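Local coordinates for protein phospholipase C beta (Meleagris gallopavo, PDB 1JAD) that is a phospholipase C of the beta family, represented here by its C-terminal region, an elongated bundle of long helices that pairs with a second copy, at residues Asp96-Thr110 with Glu212-Glu224. Numbering follows the deposited sequence.
Sequences DGIRRRKEQHATEQT and EGQLQQEAVAEYE
Lys-102 NZ donates to Glu-222 OE1 at 3.0 Å, a salt bridge on the syn side, tilted somewhat from the carboxylate plane. Two bends in the lysine chain, at chi2 (-62°) and chi4, carry the amine there. Farther along the pair, Thr-110 OG1 is modelled 2.5 Å from Glu-212 OE1, too short to trust in detail. Glu-212 OE2 bonds to Gln-194 of the second subunit.

Along the interface the helices run antiparallel (174°), with axes 8.6 Å apart. Two small alanines are consistent with this closeness. Ala-219 CB meets Glu-103 CG at 3.8 Å. Ala-106 CB rests on Gln-216 CG at 3.6 Å and on Leu-215 CB.

Arg-99 lays CD on Tyr-223 CG, 3.8 Å away. Its NE lies over one ring face, toward the rim, buried with no hydrogen-bond partner in the model. The guanidinium stands nearly upright to the ring (81°). Its CZ is 5.7 Å from the ring centroid, so any cation-pi attraction is at most weak. Its NH1 binds Glu-103 and its NH2 binds Asp-96. Lys-140 and Glu-133 of the second subunit join this network, at Asp-96 and Arg-99 respectively. The buried pair Asp-96 and Arg-99, with Glu-103, thus links this antiparallel pair to the second subunit.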
# COMPACT_ATOMS: atom_id res chain seq x y z
N ASP A 96 -8.25 7.41 29.90
CA ASP A 96 -8.83 6.67 28.78
C ASP A 96 -8.73 7.55 27.55
O ASP A 96 -8.43 7.07 26.45
CB ASP A 96 -10.29 6.32 29.06
CG ASP A 96 -11.00 5.74 27.83
OD1 ASP A 96 -11.11 6.45 26.81
OD2 ASP A 96 -11.45 4.57 27.90
N GLY A 97 -8.97 8.84 27.75
CA GLY A 97 -8.90 9.80 26.66
C GLY A 97 -7.50 9.93 26.09
O GLY A 97 -7.33 10.04 24.88
N ILE A 98 -6.49 9.92 26.97
CA ILE A 98 -5.11 10.01 26.53
C ILE A 98 -4.82 8.75 25.72
O ILE A 98 -4.18 8.80 24.67
CB ILE A 98 -4.13 10.08 27.73
CG1 ILE A 98 -4.44 11.31 28.59
CG2 ILE A 98 -2.69 10.12 27.24
CD1 ILE A 98 -4.27 12.65 27.85
N ARG A 99 -5.32 7.62 26.22
CA ARG A 99 -5.13 6.35 25.53
C ARG A 99 -5.68 6.44 24.11
O ARG A 99 -4.98 6.18 23.14
CB ARG A 99 -5.83 5.22 26.30
CG ARG A 99 -5.69 3.85 25.68
CD ARG A 99 -6.50 2.81 26.42
NE ARG A 99 -7.94 3.08 26.39
CZ ARG A 99 -8.70 3.07 25.29
NH1 ARG A 99 -8.16 2.78 24.12
NH2 ARG A 99 -9.99 3.33 25.37
N ARG A 100 -6.95 6.82 24.00
CA ARG A 100 -7.60 6.94 22.70
C ARG A 100 -6.92 7.93 21.77
O ARG A 100 -6.85 7.70 20.57
CB ARG A 100 -9.07 7.32 22.87
CG ARG A 100 -9.91 6.27 23.60
CD ARG A 100 -11.36 6.70 23.65
NE ARG A 100 -11.47 8.05 24.19
CZ ARG A 100 -12.29 8.97 23.72
NH1 ARG A 100 -13.08 8.69 22.69
NH2 ARG A 100 -12.30 10.20 24.25
N ARG A 101 -6.41 9.02 22.31
CA ARG A 101 -5.73 10.00 21.46
C ARG A 101 -4.39 9.43 21.03
O ARG A 101 -4.03 9.53 19.85
CB ARG A 101 -5.52 11.33 22.20
CG ARG A 101 -4.83 12.41 21.36
CD ARG A 101 -5.54 12.61 20.02
NE ARG A 101 -6.92 13.06 20.18
CZ ARG A 101 -7.28 14.34 20.27
NH1 ARG A 101 -6.35 15.30 20.21
NH2 ARG A 101 -8.55 14.66 20.45
N LYS A 102 -3.64 8.84 21.97
CA LYS A 102 -2.34 8.24 21.64
C LYS A 102 -2.53 7.31 20.44
O LYS A 102 -1.94 7.51 19.37
CB LYS A 102 -1.79 7.42 22.81
CG LYS A 102 -1.29 8.19 24.02
CD LYS A 102 -0.13 9.10 23.69
CE LYS A 102 0.49 9.70 24.93
NZ LYS A 102 1.12 8.68 25.82
N GLU A 103 -3.37 6.29 20.62
CA GLU A 103 -3.63 5.34 19.55
C GLU A 103 -4.08 6.04 18.27
O GLU A 103 -3.75 5.60 17.17
CB GLU A 103 -4.68 4.33 20.01
CG GLU A 103 -4.18 3.51 21.19
CD GLU A 103 -5.08 2.36 21.54
OE1 GLU A 103 -5.24 1.47 20.68
OE2 GLU A 103 -5.63 2.36 22.66
N GLN A 104 -4.80 7.14 18.41
CA GLN A 104 -5.27 7.90 17.26
C GLN A 104 -4.02 8.45 16.57
O GLN A 104 -3.96 8.51 15.34
CB GLN A 104 -6.17 9.05 17.71
CG GLN A 104 -7.24 9.48 16.71
CD GLN A 104 -6.76 9.47 15.28
OE1 GLN A 104 -6.59 8.40 14.68
NE2 GLN A 104 -6.51 10.65 14.71
N HIS A 105 -3.03 8.87 17.36
CA HIS A 105 -1.79 9.40 16.79
C HIS A 105 -1.06 8.26 16.07
O HIS A 105 -0.42 8.48 15.03
CB HIS A 105 -0.86 9.97 17.88
CG HIS A 105 -1.36 11.21 18.54
ND1 HIS A 105 -1.93 12.26 17.83
CD2 HIS A 105 -1.29 11.63 19.82
CE1 HIS A 105 -2.20 13.25 18.66
NE2 HIS A 105 -1.81 12.90 19.87
N ALA A 106 -1.16 7.06 16.62
CA ALA A 106 -0.52 5.90 16.00
C ALA A 106 -1.12 5.68 14.60
O ALA A 106 -0.40 5.44 13.62
CB ALA A 106 -0.71 4.66 16.88
N THR A 107 -2.44 5.76 14.49
CA THR A 107 -3.09 5.58 13.20
C THR A 107 -2.75 6.74 12.24
O THR A 107 -2.82 6.59 11.02
CB THR A 107 -4.63 5.45 13.36
OG1 THR A 107 -4.93 4.23 14.05
CG2 THR A 107 -5.33 5.44 12.01
N GLU A 108 -2.38 7.89 12.79
CA GLU A 108 -2.06 9.05 11.96
C GLU A 108 -0.66 8.95 11.38
O GLU A 108 -0.43 9.37 10.25
CB GLU A 108 -2.18 10.35 12.77
CG GLU A 108 -3.57 10.63 13.33
CD GLU A 108 -3.61 11.87 14.22
OE1 GLU A 108 -2.87 11.92 15.22
OE2 GLU A 108 -4.39 12.80 13.91
N GLN A 109 0.28 8.41 12.15
CA GLN A 109 1.65 8.28 11.69
C GLN A 109 1.69 7.25 10.57
O GLN A 109 2.32 7.47 9.52
CB GLN A 109 2.56 7.88 12.85
CG GLN A 109 2.48 8.83 14.03
CD GLN A 109 3.45 8.50 15.16
OE1 GLN A 109 3.37 9.09 16.24
NE2 GLN A 109 4.37 7.58 14.90
N THR A 110 1.02 6.12 10.77
CA THR A 110 0.99 5.08 9.75
C THR A 110 0.46 5.66 8.45
O THR A 110 1.08 5.51 7.39
CB THR A 110 0.11 3.89 10.18
OG1 THR A 110 0.76 3.19 11.25
CG2 THR A 110 -0.11 2.92 9.02
N GLU A 212 3.46 0.99 14.66
CA GLU A 212 2.16 1.39 15.17
C GLU A 212 1.73 0.44 16.27
O GLU A 212 1.22 0.86 17.31
CB GLU A 212 1.12 1.37 14.06
CG GLU A 212 -0.29 1.67 14.54
CD GLU A 212 -1.32 1.44 13.45
OE1 GLU A 212 -1.22 2.08 12.39
OE2 GLU A 212 -2.23 0.61 13.65
N GLY A 213 1.95 -0.85 16.04
CA GLY A 213 1.59 -1.86 17.03
C GLY A 213 2.22 -1.56 18.38
O GLY A 213 1.58 -1.69 19.43
N GLN A 214 3.49 -1.15 18.36
CA GLN A 214 4.17 -0.87 19.60
C GLN A 214 3.67 0.41 20.25
O GLN A 214 3.54 0.48 21.48
CB GLN A 214 5.68 -0.86 19.36
CG GLN A 214 6.20 -2.26 19.01
CD GLN A 214 7.63 -2.26 18.48
OE1 GLN A 214 8.19 -3.32 18.19
NE2 GLN A 214 8.21 -1.07 18.35
N LEU A 215 3.38 1.43 19.44
CA LEU A 215 2.87 2.67 19.99
C LEU A 215 1.56 2.37 20.71
O LEU A 215 1.43 2.64 21.91
CB LEU A 215 2.61 3.70 18.88
CG LEU A 215 3.83 4.49 18.37
CD1 LEU A 215 3.42 5.38 17.21
CD2 LEU A 215 4.40 5.33 19.51
N GLN A 216 0.60 1.80 19.99
CA GLN A 216 -0.69 1.46 20.57
C GLN A 216 -0.51 0.65 21.86
O GLN A 216 -1.14 0.93 22.88
CB GLN A 216 -1.52 0.69 19.54
CG GLN A 216 -1.66 1.47 18.25
CD GLN A 216 -2.66 0.89 17.28
OE1 GLN A 216 -2.57 -0.28 16.90
NE2 GLN A 216 -3.62 1.71 16.85
N GLN A 217 0.38 -0.33 21.81
CA GLN A 217 0.70 -1.17 22.96
C GLN A 217 1.08 -0.27 24.13
O GLN A 217 0.55 -0.41 25.23
CB GLN A 217 1.87 -2.07 22.58
CG GLN A 217 2.41 -2.98 23.67
CD GLN A 217 3.50 -3.90 23.13
OE1 GLN A 217 4.50 -3.44 22.56
NE2 GLN A 217 3.32 -5.22 23.30
N GLU A 218 2.00 0.66 23.87
CA GLU A 218 2.45 1.60 24.89
C GLU A 218 1.32 2.49 25.42
O GLU A 218 1.22 2.74 26.62
CB GLU A 218 3.57 2.46 24.29
CG GLU A 218 4.92 1.75 24.27
CD GLU A 218 5.92 2.39 23.31
OE1 GLU A 218 6.01 3.64 23.27
OE2 GLU A 218 6.64 1.62 22.62
N ALA A 219 0.46 2.96 24.53
CA ALA A 219 -0.67 3.80 24.91
C ALA A 219 -1.59 3.08 25.88
O ALA A 219 -2.24 3.72 26.71
CB ALA A 219 -1.44 4.22 23.68
N VAL A 220 -1.65 1.76 25.77
CA VAL A 220 -2.51 0.98 26.65
C VAL A 220 -1.81 0.67 27.96
O VAL A 220 -2.45 0.59 29.01
CB VAL A 220 -2.93 -0.36 26.02
CG1 VAL A 220 -3.84 -1.12 26.98
CG2 VAL A 220 -3.62 -0.13 24.68
N ALA A 221 -0.50 0.47 27.89
CA ALA A 221 0.31 0.15 29.07
C ALA A 221 0.23 1.29 30.07
O ALA A 221 0.09 1.09 31.27
CB ALA A 221 1.75 -0.10 28.66
N GLU A 222 0.34 2.51 29.56
CA GLU A 222 0.28 3.69 30.39
C GLU A 222 -1.10 3.74 31.05
O GLU A 222 -1.21 3.84 32.27
CB GLU A 222 0.51 4.92 29.52
CG GLU A 222 0.28 6.23 30.20
CD GLU A 222 0.48 7.38 29.25
OE1 GLU A 222 -0.16 7.38 28.18
OE2 GLU A 222 1.28 8.29 29.58
N TYR A 223 -2.15 3.67 30.24
CA TYR A 223 -3.51 3.70 30.76
C TYR A 223 -3.65 2.75 31.95
O TYR A 223 -4.06 3.16 33.04
CB TYR A 223 -4.51 3.32 29.68
CG TYR A 223 -5.91 3.13 30.20
CD1 TYR A 223 -6.66 4.22 30.66
CD2 TYR A 223 -6.46 1.85 30.30
CE1 TYR A 223 -7.93 4.03 31.20
CE2 TYR A 223 -7.73 1.65 30.84
CZ TYR A 223 -8.46 2.74 31.29
OH TYR A 223 -9.70 2.52 31.84
N GLU A 224 -3.31 1.49 31.74
CA GLU A 224 -3.40 0.50 32.81
C GLU A 224 -2.68 1.00 34.07
O GLU A 224 -3.26 1.06 35.15
CB GLU A 224 -2.77 -0.82 32.36
CG GLU A 224 -3.47 -1.47 31.17
CD GLU A 224 -2.70 -2.67 30.64
OE1 GLU A 224 -2.55 -3.67 31.38
OE2 GLU A 224 -2.22 -2.60 29.49